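Local coordinates for protein free methionine-R-sulfoxide reductase (Saccharomyces cerevisiae, PDB 1F5M) that reduces the R-enantiomer of free methionine sulfoxide to methionine with thioredoxin as the electron source, helping the yeast cell withstand oxidative stress, at residues G127-E132 / D149-D154; V89-I94 / G121-D126; E26-S31 / S51-A56; L19-I24 / H160-F165. All coordinates share one frame; numbering follows the deposited sequence.

Contact 1: residues G127-E132 / D149-D154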
loop_
_atom_site.group_PDB
_atom_site.type_symbol
_atom_site.label_atom_id
_atom_site.label_comp_id
_atom_site.label_asym_id
_atom_site.label_seq_id
_atom_site.Cartn_x
_atom_site.Cartn_y
_atom_site.Cartn_z
ATOM N N GLY B 127 9.196 -13.077 -8.957
ATOM C CA GLY B 127 9.518 -14.144 -9.883
ATOM C C GLY B 127 8.355 -15.085 -10.133
ATOM O O GLY B 127 8.415 -15.861 -11.094
ATOM N N GLU B 128 7.297 -15.044 -9.309
ATOM C CA GLU B 128 6.172 -15.975 -9.550
ATOM C C GLU B 128 5.060 -15.418 -10.397
ATOM O O GLU B 128 4.075 -16.112 -10.657
ATOM C CB GLU B 128 5.547 -16.434 -8.244
ATOM C CG GLU B 128 6.245 -17.619 -7.669
ATOM C CD GLU B 128 6.621 -17.340 -6.243
ATOM O OE1 GLU B 128 5.889 -17.766 -5.308
ATOM O OE2 GLU B 128 7.664 -16.649 -6.078
ATOM N N THR B 129 5.193 -14.160 -10.819
ATOM C CA THR B 129 4.154 -13.579 -11.599
ATOM C C THR B 129 4.125 -14.298 -12.956
ATOM O O THR B 129 5.174 -14.492 -13.568
ATOM C CB THR B 129 4.413 -12.045 -11.787
ATOM O OG1 THR B 129 4.281 -11.370 -10.522
ATOM C CG2 THR B 129 3.388 -11.452 -12.769
ATOM N N LYS B 130 2.940 -14.706 -13.413
ATOM C CA LYS B 130 2.819 -15.360 -14.723
ATOM C C LYS B 130 2.024 -14.540 -15.712
ATOM O O LYS B 130 2.231 -14.665 -16.911
ATOM C CB LYS B 130 2.174 -16.753 -14.595
ATOM C CG LYS B 130 3.188 -17.841 -14.284
ATOM C CD LYS B 130 2.481 -19.163 -13.941
ATOM C CE LYS B 130 3.611 -20.174 -13.607
ATOM N NZ LYS B 130 3.067 -21.479 -13.232
ATOM N N SER B 131 1.051 -13.769 -15.240
ATOM C CA SER B 131 0.290 -12.930 -16.154
ATOM C C SER B 131 0.133 -11.608 -15.499
ATOM O O SER B 131 0.299 -11.512 -14.282
ATOM C CB SER B 131 -1.072 -13.537 -16.564
ATOM O OG SER B 131 -1.928 -13.815 -15.491
ATOM N N GLU B 132 -0.180 -10.581 -16.299
ATOM C CA GLU B 132 -0.235 -9.207 -15.811
ATOM C C GLU B 132 -1.087 -8.278 -16.696
ATOM O O GLU B 132 -1.272 -8.503 -17.909
ATOM C CB GLU B 132 1.228 -8.671 -15.730
ATOM C CG GLU B 132 1.428 -7.300 -15.046
ATOM C CD GLU B 132 2.924 -6.868 -14.836
ATOM O OE1 GLU B 132 3.177 -5.721 -14.387
ATOM O OE2 GLU B 132 3.863 -7.659 -15.100
ATOM N N ASP B 149 -1.267 -1.372 -11.983
ATOM C CA ASP B 149 -0.589 -2.636 -12.262
ATOM C C ASP B 149 -1.094 -3.807 -11.400
ATOM O O ASP B 149 -1.103 -3.748 -10.121
ATOM C CB ASP B 149 0.931 -2.401 -12.022
ATOM C CG ASP B 149 1.836 -3.567 -12.470
ATOM O OD1 ASP B 149 1.395 -4.490 -13.186
ATOM O OD2 ASP B 149 3.048 -3.531 -12.130
ATOM N N ILE B 150 -1.556 -4.851 -12.060
ATOM C CA ILE B 150 -1.989 -6.058 -11.322
ATOM C C ILE B 150 -1.230 -7.288 -11.783
ATOM O O ILE B 150 -1.178 -7.558 -13.017
ATOM C CB ILE B 150 -3.486 -6.317 -11.525
ATOM C CG1 ILE B 150 -4.272 -5.026 -11.296
ATOM C CG2 ILE B 150 -3.969 -7.407 -10.590
ATOM C CD1 ILE B 150 -5.829 -5.217 -11.369
ATOM N N ASP B 151 -0.668 -8.070 -10.846
ATOM C CA ASP B 151 0.082 -9.298 -11.229
ATOM C C ASP B 151 -0.771 -10.509 -10.815
ATOM O O ASP B 151 -1.467 -10.456 -9.793
ATOM C CB ASP B 151 1.416 -9.476 -10.484
ATOM C CG ASP B 151 2.487 -8.519 -10.919
ATOM O OD1 ASP B 151 2.191 -7.569 -11.648
ATOM O OD2 ASP B 151 3.655 -8.697 -10.489
ATOM N N CYS B 152 -0.689 -11.596 -11.589
ATOM C CA CYS B 152 -1.413 -12.841 -11.279
ATOM C C CYS B 152 -0.468 -14.029 -11.259
ATOM O O CYS B 152 0.441 -14.126 -12.095
ATOM C CB CYS B 152 -2.530 -13.071 -12.332
ATOM S SG CYS B 152 -3.486 -14.609 -12.154
ATOM N N LEU B 153 -0.728 -14.989 -10.373
ATOM C CA LEU B 153 0.109 -16.187 -10.262
ATOM C C LEU B 153 -0.124 -17.220 -11.344
ATOM O O LEU B 153 0.687 -18.123 -11.495
ATOM C CB LEU B 153 -0.089 -16.862 -8.909
ATOM C CG LEU B 153 0.422 -15.998 -7.743
ATOM C CD1 LEU B 153 0.098 -16.690 -6.432
ATOM C CD2 LEU B 153 1.898 -15.791 -7.856
ATOM N N ASP B 154 -1.246 -17.117 -12.061
ATOM C CA ASP B 154 -1.523 -18.059 -13.160
ATOM C C ASP B 154 -1.419 -17.325 -14.490
ATOM O O ASP B 154 -1.551 -16.098 -14.532
ATOM C CB ASP B 154 -2.958 -18.635 -13.074
ATOM C CG ASP B 154 -3.263 -19.357 -11.745
ATOM O OD1 ASP B 154 -2.454 -20.197 -11.299
ATOM O OD2 ASP B 154 -4.350 -19.104 -11.161
HETATM O O HOH W 1 3.080 -18.253 -10.195
#

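Contact 2: residues V89-I94 / G121-D126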
loop_
_atom_site.group_PDB
_atom_site.type_symbol
_atom_site.label_atom_id
_atom_site.label_comp_id
_atom_site.label_asym_id
_atom_site.label_seq_id
_atom_site.Cartn_x
_atom_site.Cartn_y
_atom_site.Cartn_z
ATOM N N VAL B 89 6.977 -6.935 -1.856
ATOM C CA VAL B 89 7.941 -5.880 -2.218
ATOM C C VAL B 89 8.204 -5.888 -3.758
ATOM O O VAL B 89 8.300 -6.940 -4.389
ATOM C CB VAL B 89 9.233 -6.099 -1.365
ATOM C CG1 VAL B 89 10.412 -5.324 -1.911
ATOM C CG2 VAL B 89 8.933 -5.627 0.106
ATOM N N ALA B 90 8.321 -4.693 -4.338
ATOM C CA ALA B 90 8.450 -4.519 -5.771
ATOM C C ALA B 90 9.525 -3.527 -6.203
ATOM O O ALA B 90 10.057 -2.770 -5.376
ATOM C CB ALA B 90 7.106 -4.054 -6.319
ATOM N N CYS B 91 9.789 -3.532 -7.513
ATOM C CA CYS B 91 10.783 -2.672 -8.146
ATOM C C CYS B 91 10.421 -1.198 -7.883
ATOM O O CYS B 91 9.251 -0.807 -7.951
ATOM C CB CYS B 91 10.824 -2.965 -9.655
ATOM S SG CYS B 91 10.698 -4.717 -10.183
ATOM N N GLN B 92 11.432 -0.394 -7.566
ATOM C CA GLN B 92 11.274 1.017 -7.229
ATOM C C GLN B 92 11.114 1.997 -8.385
ATOM O O GLN B 92 10.478 3.062 -8.253
ATOM C CB GLN B 92 12.467 1.458 -6.359
ATOM C CG GLN B 92 12.712 0.570 -5.150
ATOM C CD GLN B 92 13.774 -0.481 -5.381
ATOM O OE1 GLN B 92 13.862 -1.082 -6.474
ATOM N NE2 GLN B 92 14.603 -0.719 -4.350
ATOM N N MET B 93 11.670 1.655 -9.540
ATOM C CA MET B 93 11.580 2.584 -10.636
ATOM C C MET B 93 11.535 1.801 -11.919
ATOM O O MET B 93 12.165 0.767 -12.008
ATOM C CB MET B 93 12.831 3.494 -10.595
ATOM C CG MET B 93 12.997 4.458 -11.747
ATOM S SD MET B 93 14.442 5.567 -11.437
ATOM C CE MET B 93 14.067 6.154 -9.654
ATOM N N ILE B 94 10.750 2.271 -12.879
ATOM C CA ILE B 94 10.673 1.627 -14.191
ATOM C C ILE B 94 10.780 2.720 -15.252
ATOM O O ILE B 94 10.142 3.771 -15.135
ATOM C CB ILE B 94 9.363 0.863 -14.384
ATOM C CG1 ILE B 94 9.306 -0.297 -13.389
ATOM C CG2 ILE B 94 9.324 0.222 -15.838
ATOM C CD1 ILE B 94 7.915 -0.858 -13.204
ATOM N N GLY B 121 11.472 -8.101 -22.669
ATOM C CA GLY B 121 11.837 -6.992 -21.803
ATOM C C GLY B 121 11.073 -6.936 -20.494
ATOM O O GLY B 121 11.165 -5.939 -19.776
ATOM N N HIS B 122 10.356 -8.009 -20.151
ATOM C CA HIS B 122 9.605 -8.089 -18.899
ATOM C C HIS B 122 10.533 -7.767 -17.713
ATOM O O HIS B 122 11.672 -8.192 -17.683
ATOM C CB HIS B 122 9.041 -9.513 -18.764
ATOM C CG HIS B 122 8.417 -9.816 -17.435
ATOM N ND1 HIS B 122 7.509 -8.977 -16.820
ATOM C CD2 HIS B 122 8.532 -10.898 -16.626
ATOM C CE1 HIS B 122 7.097 -9.527 -15.691
ATOM N NE2 HIS B 122 7.702 -10.692 -15.549
ATOM N N ILE B 123 10.032 -7.021 -16.735
ATOM C CA ILE B 123 10.819 -6.649 -15.542
ATOM C C ILE B 123 10.030 -7.286 -14.429
ATOM O O ILE B 123 8.951 -6.795 -14.092
ATOM C CB ILE B 123 10.865 -5.076 -15.374
ATOM C CG1 ILE B 123 11.591 -4.488 -16.582
ATOM C CG2 ILE B 123 11.522 -4.700 -14.036
ATOM C CD1 ILE B 123 11.620 -2.975 -16.647
ATOM N N ALA B 124 10.510 -8.435 -13.936
ATOM C CA ALA B 124 9.837 -9.150 -12.874
ATOM C C ALA B 124 10.207 -8.624 -11.481
ATOM O O ALA B 124 11.392 -8.616 -11.111
ATOM C CB ALA B 124 10.187 -10.647 -12.956
ATOM N N CYS B 125 9.212 -8.189 -10.721
ATOM C CA CYS B 125 9.452 -7.748 -9.323
ATOM C C CYS B 125 9.212 -9.025 -8.477
ATOM O O CYS B 125 9.858 -9.273 -7.451
ATOM C CB CYS B 125 8.495 -6.605 -8.940
ATOM S SG CYS B 125 8.670 -5.176 -10.072
ATOM N N ASP B 126 8.279 -9.842 -8.926
ATOM C CA ASP B 126 7.959 -11.111 -8.253
ATOM C C ASP B 126 8.250 -12.200 -9.279
ATOM O O ASP B 126 7.638 -12.238 -10.365
ATOM C CB ASP B 126 6.477 -11.156 -7.827
ATOM C CG ASP B 126 6.148 -12.392 -6.932
ATOM O OD1 ASP B 126 6.753 -13.483 -7.126
ATOM O OD2 ASP B 126 5.266 -12.279 -6.034
#

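Contact 3: residues E26-S31 / S51-A56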
loop_
_atom_site.group_PDB
_atom_site.type_symbol
_atom_site.label_atom_id
_atom_site.label_comp_id
_atom_site.label_asym_id
_atom_site.label_seq_id
_atom_site.Cartn_x
_atom_site.Cartn_y
_atom_site.Cartn_z
ATOM N N GLU B 26 -18.457 -2.818 -10.313
ATOM C CA GLU B 26 -19.229 -1.598 -10.289
ATOM C C GLU B 26 -19.199 -1.052 -8.863
ATOM O O GLU B 26 -19.129 0.152 -8.656
ATOM C CB GLU B 26 -20.674 -1.850 -10.756
ATOM C CG GLU B 26 -21.451 -0.551 -10.912
ATOM C CD GLU B 26 -20.590 0.597 -11.504
ATOM O OE1 GLU B 26 -20.142 0.466 -12.709
ATOM O OE2 GLU B 26 -20.375 1.609 -10.746
ATOM N N GLN B 27 -19.235 -1.948 -7.887
ATOM C CA GLN B 27 -19.180 -1.538 -6.481
ATOM C C GLN B 27 -17.839 -0.927 -6.148
ATOM O O GLN B 27 -17.734 -0.100 -5.243
ATOM C CB GLN B 27 -19.380 -2.734 -5.551
ATOM C CG GLN B 27 -20.784 -2.838 -4.983
ATOM C CD GLN B 27 -21.011 -4.142 -4.224
ATOM O OE1 GLN B 27 -20.173 -4.557 -3.393
ATOM N NE2 GLN B 27 -22.156 -4.802 -4.501
ATOM N N LEU B 28 -16.800 -1.377 -6.841
ATOM C CA LEU B 28 -15.470 -0.849 -6.572
ATOM C C LEU B 28 -15.414 0.581 -7.062
ATOM O O LEU B 28 -14.929 1.447 -6.346
ATOM C CB LEU B 28 -14.379 -1.690 -7.258
ATOM C CG LEU B 28 -12.930 -1.258 -7.006
ATOM C CD1 LEU B 28 -12.057 -2.444 -7.133
ATOM C CD2 LEU B 28 -12.481 -0.170 -7.977
ATOM N N LEU B 29 -15.910 0.841 -8.270
ATOM C CA LEU B 29 -15.897 2.212 -8.820
ATOM C C LEU B 29 -16.656 3.153 -7.875
ATOM O O LEU B 29 -16.198 4.291 -7.622
ATOM C CB LEU B 29 -16.531 2.237 -10.222
ATOM C CG LEU B 29 -15.778 1.488 -11.351
ATOM C CD1 LEU B 29 -16.591 1.613 -12.631
ATOM C CD2 LEU B 29 -14.326 2.025 -11.563
ATOM N N LEU B 30 -17.799 2.686 -7.341
ATOM C CA LEU B 30 -18.607 3.496 -6.410
ATOM C C LEU B 30 -17.855 3.704 -5.087
ATOM O O LEU B 30 -17.893 4.789 -4.529
ATOM C CB LEU B 30 -19.952 2.833 -6.126
ATOM C CG LEU B 30 -20.872 2.783 -7.354
ATOM C CD1 LEU B 30 -22.172 2.070 -7.008
ATOM C CD2 LEU B 30 -21.137 4.219 -7.824
ATOM N N SER B 31 -17.185 2.669 -4.581
ATOM C CA SER B 31 -16.417 2.829 -3.341
ATOM C C SER B 31 -15.247 3.806 -3.575
ATOM O O SER B 31 -14.954 4.640 -2.743
ATOM C CB SER B 31 -15.850 1.487 -2.863
ATOM O OG SER B 31 -16.847 0.611 -2.333
ATOM N N SER B 51 -6.109 -1.280 -2.217
ATOM C CA SER B 51 -6.810 -2.259 -1.396
ATOM C C SER B 51 -8.148 -2.734 -2.047
ATOM O O SER B 51 -8.536 -3.900 -1.946
ATOM C CB SER B 51 -7.080 -1.630 -0.038
ATOM O OG SER B 51 -7.735 -2.534 0.780
ATOM N N LEU B 52 -8.845 -1.822 -2.712
ATOM C CA LEU B 52 -10.120 -2.104 -3.383
ATOM C C LEU B 52 -9.840 -3.139 -4.494
ATOM O O LEU B 52 -10.477 -4.215 -4.546
ATOM C CB LEU B 52 -10.698 -0.801 -4.017
ATOM C CG LEU B 52 -11.382 0.173 -3.038
ATOM C CD1 LEU B 52 -11.909 1.451 -3.753
ATOM C CD2 LEU B 52 -12.554 -0.589 -2.363
ATOM N N ILE B 53 -8.822 -2.862 -5.296
ATOM C CA ILE B 53 -8.473 -3.737 -6.431
ATOM C C ILE B 53 -8.061 -5.127 -5.952
ATOM O O ILE B 53 -8.550 -6.131 -6.448
ATOM C CB ILE B 53 -7.337 -3.118 -7.248
ATOM C CG1 ILE B 53 -7.829 -1.800 -7.862
ATOM C CG2 ILE B 53 -6.841 -4.098 -8.335
ATOM C CD1 ILE B 53 -6.721 -0.950 -8.399
ATOM N N TRP B 54 -7.228 -5.159 -4.914
ATOM C CA TRP B 54 -6.708 -6.399 -4.375
ATOM C C TRP B 54 -7.863 -7.312 -3.937
ATOM O O TRP B 54 -7.943 -8.470 -4.341
ATOM C CB TRP B 54 -5.790 -6.113 -3.135
ATOM C CG TRP B 54 -5.374 -7.420 -2.447
ATOM C CD1 TRP B 54 -6.121 -8.171 -1.588
ATOM C CD2 TRP B 54 -4.183 -8.147 -2.684
ATOM N NE1 TRP B 54 -5.467 -9.328 -1.274
ATOM C CE2 TRP B 54 -4.264 -9.344 -1.931
ATOM C CE3 TRP B 54 -3.041 -7.918 -3.477
ATOM C CZ2 TRP B 54 -3.243 -10.315 -1.932
ATOM C CZ3 TRP B 54 -2.021 -8.885 -3.484
ATOM C CH2 TRP B 54 -2.133 -10.073 -2.708
ATOM N N HIS B 55 -8.738 -6.788 -3.071
ATOM C CA HIS B 55 -9.848 -7.564 -2.563
ATOM C C HIS B 55 -10.871 -7.949 -3.615
ATOM O O HIS B 55 -11.451 -9.034 -3.528
ATOM C CB HIS B 55 -10.497 -6.819 -1.407
ATOM C CG HIS B 55 -9.619 -6.754 -0.194
ATOM N ND1 HIS B 55 -9.488 -7.812 0.693
ATOM C CD2 HIS B 55 -8.725 -5.821 0.201
ATOM C CE1 HIS B 55 -8.545 -7.531 1.573
ATOM N NE2 HIS B 55 -8.060 -6.328 1.290
ATOM N N ALA B 56 -11.125 -7.073 -4.568
ATOM C CA ALA B 56 -12.060 -7.418 -5.651
ATOM C C ALA B 56 -11.555 -8.658 -6.395
ATOM O O ALA B 56 -12.307 -9.636 -6.616
ATOM C CB ALA B 56 -12.198 -6.273 -6.643
#

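Contact 4: residues L19-I24 / H160-F165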
loop_
_atom_site.group_PDB
_atom_site.type_symbol
_atom_site.label_atom_id
_atom_site.label_comp_id
_atom_site.label_asym_id
_atom_site.label_seq_id
_atom_site.Cartn_x
_atom_site.Cartn_y
_atom_site.Cartn_z
ATOM N N LEU B 19 -21.253 -12.432 -5.355
ATOM C CA LEU B 19 -21.682 -11.360 -6.254
ATOM C C LEU B 19 -20.975 -11.707 -7.562
ATOM O O LEU B 19 -19.889 -12.306 -7.528
ATOM C CB LEU B 19 -21.168 -10.008 -5.786
ATOM C CG LEU B 19 -21.562 -9.515 -4.391
ATOM C CD1 LEU B 19 -20.826 -8.203 -4.119
ATOM C CD2 LEU B 19 -23.087 -9.340 -4.320
ATOM N N ASN B 20 -21.579 -11.361 -8.700
ATOM C CA ASN B 20 -20.945 -11.636 -9.990
ATOM C C ASN B 20 -19.952 -10.518 -10.308
ATOM O O ASN B 20 -20.057 -9.421 -9.770
ATOM C CB ASN B 20 -22.000 -11.723 -11.083
ATOM C CG ASN B 20 -22.865 -10.467 -11.177
ATOM O OD1 ASN B 20 -24.095 -10.561 -11.168
ATOM N ND2 ASN B 20 -22.235 -9.301 -11.280
ATOM N N LYS B 21 -19.005 -10.791 -11.197
ATOM C CA LYS B 21 -17.976 -9.828 -11.540
ATOM C C LYS B 21 -18.445 -8.390 -11.874
ATOM O O LYS B 21 -17.838 -7.420 -11.409
ATOM C CB LYS B 21 -17.106 -10.400 -12.674
ATOM C CG LYS B 21 -15.860 -9.565 -12.992
ATOM C CD LYS B 21 -14.946 -10.319 -13.918
ATOM C CE LYS B 21 -13.631 -9.589 -14.120
ATOM N NZ LYS B 21 -12.685 -10.421 -14.939
ATOM N N GLU B 22 -19.512 -8.232 -12.659
ATOM C CA GLU B 22 -19.965 -6.878 -12.965
ATOM C C GLU B 22 -20.357 -6.136 -11.695
ATOM O O GLU B 22 -20.044 -4.959 -11.546
ATOM C CB GLU B 22 -21.142 -6.896 -13.958
ATOM C CG GLU B 22 -20.861 -7.740 -15.240
ATOM C CD GLU B 22 -19.464 -7.493 -15.876
ATOM O OE1 GLU B 22 -19.236 -6.359 -16.377
ATOM O OE2 GLU B 22 -18.608 -8.434 -15.885
ATOM N N GLU B 23 -21.039 -6.817 -10.781
ATOM C CA GLU B 23 -21.462 -6.184 -9.514
ATOM C C GLU B 23 -20.259 -5.734 -8.689
ATOM O O GLU B 23 -20.231 -4.623 -8.149
ATOM C CB GLU B 23 -22.251 -7.158 -8.628
ATOM C CG GLU B 23 -23.612 -7.574 -9.125
ATOM C CD GLU B 23 -24.374 -8.379 -8.071
ATOM O OE1 GLU B 23 -23.872 -9.456 -7.655
ATOM O OE2 GLU B 23 -25.477 -7.931 -7.653
ATOM N N ILE B 24 -19.287 -6.639 -8.557
ATOM C CA ILE B 24 -18.084 -6.382 -7.786
ATOM C C ILE B 24 -17.296 -5.188 -8.331
ATOM O O ILE B 24 -16.856 -4.319 -7.590
ATOM C CB ILE B 24 -17.197 -7.652 -7.765
ATOM C CG1 ILE B 24 -17.923 -8.757 -6.996
ATOM C CG2 ILE B 24 -15.839 -7.348 -7.154
ATOM C CD1 ILE B 24 -17.131 -10.036 -6.896
ATOM N N HIS B 160 -10.415 -8.328 -21.468
ATOM C CA HIS B 160 -10.840 -6.949 -21.711
ATOM C C HIS B 160 -11.941 -6.351 -20.822
ATOM O O HIS B 160 -12.202 -5.153 -20.914
ATOM C CB HIS B 160 -11.167 -6.755 -23.188
ATOM C CG HIS B 160 -9.944 -6.716 -24.043
ATOM N ND1 HIS B 160 -9.228 -7.845 -24.358
ATOM C CD2 HIS B 160 -9.238 -5.671 -24.535
ATOM C CE1 HIS B 160 -8.126 -7.501 -25.004
ATOM N NE2 HIS B 160 -8.110 -6.186 -25.122
ATOM N N VAL B 161 -12.607 -7.168 -20.001
ATOM C CA VAL B 161 -13.583 -6.627 -19.062
ATOM C C VAL B 161 -12.744 -5.963 -17.949
ATOM O O VAL B 161 -13.136 -4.953 -17.391
ATOM C CB VAL B 161 -14.448 -7.740 -18.396
ATOM C CG1 VAL B 161 -14.888 -7.293 -16.948
ATOM C CG2 VAL B 161 -15.680 -8.015 -19.252
ATOM N N ASP B 162 -11.592 -6.545 -17.627
ATOM C CA ASP B 162 -10.713 -5.976 -16.605
ATOM C C ASP B 162 -10.197 -4.627 -17.113
ATOM O O ASP B 162 -10.119 -3.651 -16.365
ATOM C CB ASP B 162 -9.534 -6.912 -16.364
ATOM C CG ASP B 162 -9.978 -8.234 -15.793
ATOM O OD1 ASP B 162 -10.819 -8.176 -14.876
ATOM O OD2 ASP B 162 -9.499 -9.293 -16.254
ATOM N N LYS B 163 -9.831 -4.586 -18.385
ATOM C CA LYS B 163 -9.336 -3.359 -19.002
ATOM C C LYS B 163 -10.401 -2.277 -18.990
ATOM O O LYS B 163 -10.107 -1.079 -18.771
ATOM C CB LYS B 163 -8.951 -3.609 -20.471
ATOM C CG LYS B 163 -8.643 -2.259 -21.232
ATOM C CD LYS B 163 -8.385 -2.476 -22.738
ATOM C CE LYS B 163 -8.367 -1.138 -23.486
ATOM N NZ LYS B 163 -8.044 -1.401 -24.908
ATOM N N GLU B 164 -11.635 -2.688 -19.296
ATOM C CA GLU B 164 -12.723 -1.746 -19.378
ATOM C C GLU B 164 -12.946 -1.118 -18.007
ATOM O O GLU B 164 -13.017 0.119 -17.911
ATOM C CB GLU B 164 -14.011 -2.423 -19.856
ATOM C CG GLU B 164 -15.142 -1.448 -20.084
ATOM C CD GLU B 164 -16.318 -2.060 -20.823
ATOM O OE1 GLU B 164 -16.809 -1.377 -21.728
ATOM O OE2 GLU B 164 -16.750 -3.211 -20.515
ATOM N N PHE B 165 -13.057 -1.931 -16.967
ATOM C CA PHE B 165 -13.258 -1.363 -15.624
ATOM C C PHE B 165 -12.038 -0.617 -15.108
ATOM O O PHE B 165 -12.180 0.417 -14.430
ATOM C CB PHE B 165 -13.679 -2.432 -14.597
ATOM C CG PHE B 165 -15.199 -2.679 -14.555
ATOM C CD1 PHE B 165 -15.773 -3.808 -15.182
ATOM C CD2 PHE B 165 -16.061 -1.760 -13.920
ATOM C CE1 PHE B 165 -17.176 -4.023 -15.180
ATOM C CE2 PHE B 165 -17.488 -1.954 -13.907
ATOM C CZ PHE B 165 -18.044 -3.089 -14.534
#

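Contact 1: residues G127-E132 / D149-D154
Lys130 and Ser131 both turn their N-H groups onto Cys152 O, a classic beta bulge where strand 131-138 of the GAF sheet pairs antiparallel with strand 144-152. The two backbone bonds to that oxygen measure 2.9 Å from Lys130 N and 3.2 Å from Ser131 N. Cys152 N returns a bond to Ser131 O, completing the hydrogen-bonded pair; Glu132 and Asp151 then form the following non-hydrogen-bonded pair.

Hydroxyl bonds make a second group. Thr129 OG1, anti to its carbonyl carbon (chi1 -67°), donates to Asp151 OD2 over 2.7 Å. The two side chains cross at about a right angle, and OG1 stands 37° out of the carboxylate plane. OG1 is also bonded to Asn65 ND2 of strand 64-72, so this hydroxyl ties the incoming loop to two strands. An alanine in place of Asp151 would probably leave the Thr129 hydroxyl without its carboxylate acceptor and less restrained in rotation.

Carboxylates dominate the face carrying Glu132, Asp149 and Asp151. Glu132 is extended and brings OE1 within 2.5 Å of Asp149 OD1, their planes only 16° apart. Asp151 lies beside Glu132, pointing the same way, but with its plane turned well away. Glu132 and Asp149 also touch Cys101 of helix 99-107, which places this acidic cluster under that helix.

At the outer end Leu153 CD2 packs on Glu128 CB. On the face of Ser131 and Cys152, Ser131 OG donates to Asp154 O over a short 2.5 Å, in the carbonyl plane.

Contact 2: residues V89-I94 / G121-D126
Cys91 and Cys125 meet without any ring between them; the imidazole of His122 lies apart from 89-94, with Ala124 N 3.9 Å above one face and over its centre. That contact stays within 121-126, part of the long loop between strands 111-113 and 131-138 of the GAF domain. A disulfide ties this loop to the approach to edge strand 93-95. Cys91 SG and Cys125 SG are 2.1 Å apart, with a torsion of -123° about the bond. Both sulfurs lie anti to their own carbonyl carbons (chi1 -40° and -58°), and both CB atoms point at the opposite segment. The covalent link is compatible with the thiol-disulfide chemistry expected of a thioredoxin-dependent reductase.

Apolar groups pack on two sides of the bond. Ala90 CB rests 3.9 Å from Cys125 CB, and Tyr70 of strand 64-72 touches both residues. Gln92 NE2 and Ala90 O bond to Leu35 O and Asn48 ND2 of the second subunit, so the dimer interface borders the disulfide. Farther along, Ile94 and Ile123 slide past each other in opposite directions, Ile94 CG2 lying 4.0 Å from Ile123 CD1. The other branch of Ile123, CG2, sits 3.9 Å from Cys91 SG.

Contact 3: residues E26-S31 / S51-A56
Leu28 meets Leu52 where helix 21-36 runs beside helix 42-59, and its side chain carries most of the contact. Its CB points at the other helix, and CG, anti to the backbone N (chi1 -178°), is delivered to within 3.8 Å of Leu52 CB. Beyond CG the CD1 branch presses onto the neighbouring backbone, 3.5 Å from Leu52 O and 3.7 Å from Ile53 N. The same methyl lies 3.9 Å from Ala56 CB, one turn farther along the opposing helix. CD1 is thus seated among Leu52, Ile53 and Ala56, and the small size of the alanine side chain probably helps it approach the helix surface.

Leu52 reaches Ser31 in turn. Its side chain crosses that of Leu28 at a slant, and CD2 ends 3.9 Å from Ser31 CB. Ser31 offers carbon here, while its OG is hydrogen-bonded to His12 ND1. Leu52 also touches Tyr32 and Leu35 of helix 21-36, and Val89 of the second subunit, so the packing continues towards the dimer interface.

The axes of the two short segments approach to 10.3 Å, with their directions 164° apart. Ile53 reaches both strand 64-72 and helix 160-176. Together these contacts describe a nearly antiparallel helix pair in the helical layer of the GAF fold, packed by apolar side chains beside its central antiparallel sheet.

Contact 4: residues L19-I24 / H160-F165
Lys21 and Asp162 form a salt bridge that links the first turns of two helices, 21-36 near the beginning of the chain and 160-176 at its end. Lys21 NZ donates to Asp162 OD1 over 2.9 Å, arriving on the syn side but 31° out of the carboxylate plane. The other oxygen, OD2, is 3.6 Å from Lys21 NZ, so the ammonium grips one oxygen rather than straddling both. With CG anti to the backbone N (chi1 -172°) and an extended chain beyond, the lysine spans the gap between the helices and crosses the aspartate at about a right angle. Asp162 is held from elsewhere too: Tyr57 OH bonds to OD1, and Asp159 N to OD2. An alanine in place of Lys21 would probably leave Asp162 without its cationic mate across the contact and take from Val161 CG1 the packing of the lysine CE.

That apolar contact joins Lys21 CE to Val161 CG1 at 3.9 Å, tip to tip. Glu22 supplies the remaining side of the contact. Its chain is bent rather than extended and ends with OE1 at the edge of the Phe165 ring, in its plane, 3.3 Å from CE1. An oxygen at the C-H rim is electrostatically reasonable, since ring hydrogens are slightly positive. OE2 lies 4.0 Å from Val161 CG1. The Phe165 ring also packs on Leu25, Glu26 and Leu29 of helix 21-36. This is interhelical packing within the helical layer of the GAF fold, with a salt bridge pairing the starts of its N-terminal and C-terminal helices.

Overall arrangement
Contacts 3 and 4 share helix 21-36 and touch, their centres about 10 Å apart; Leu29 of one packs on Phe165 of the other. Contacts 1 and 2, about 11 Å apart between centres, reach the same antiparallel sheet and touch through Glu132 and His122. Contact 1 also meets contact 3, where Ile150 packs on Ile53, so the hairpin lies against the helical layer. Contacts 2 and 4 are the most separated, with centres about 26 Å apart. Along the chain contact 4 encloses the others, which close in the order 3, 2, 1. The first and last helices of the fold thus meet, enclosing the sheet's strands in sequence, while contacts 2 and 3 both touch the second subunit from opposite sides of the chain's centre.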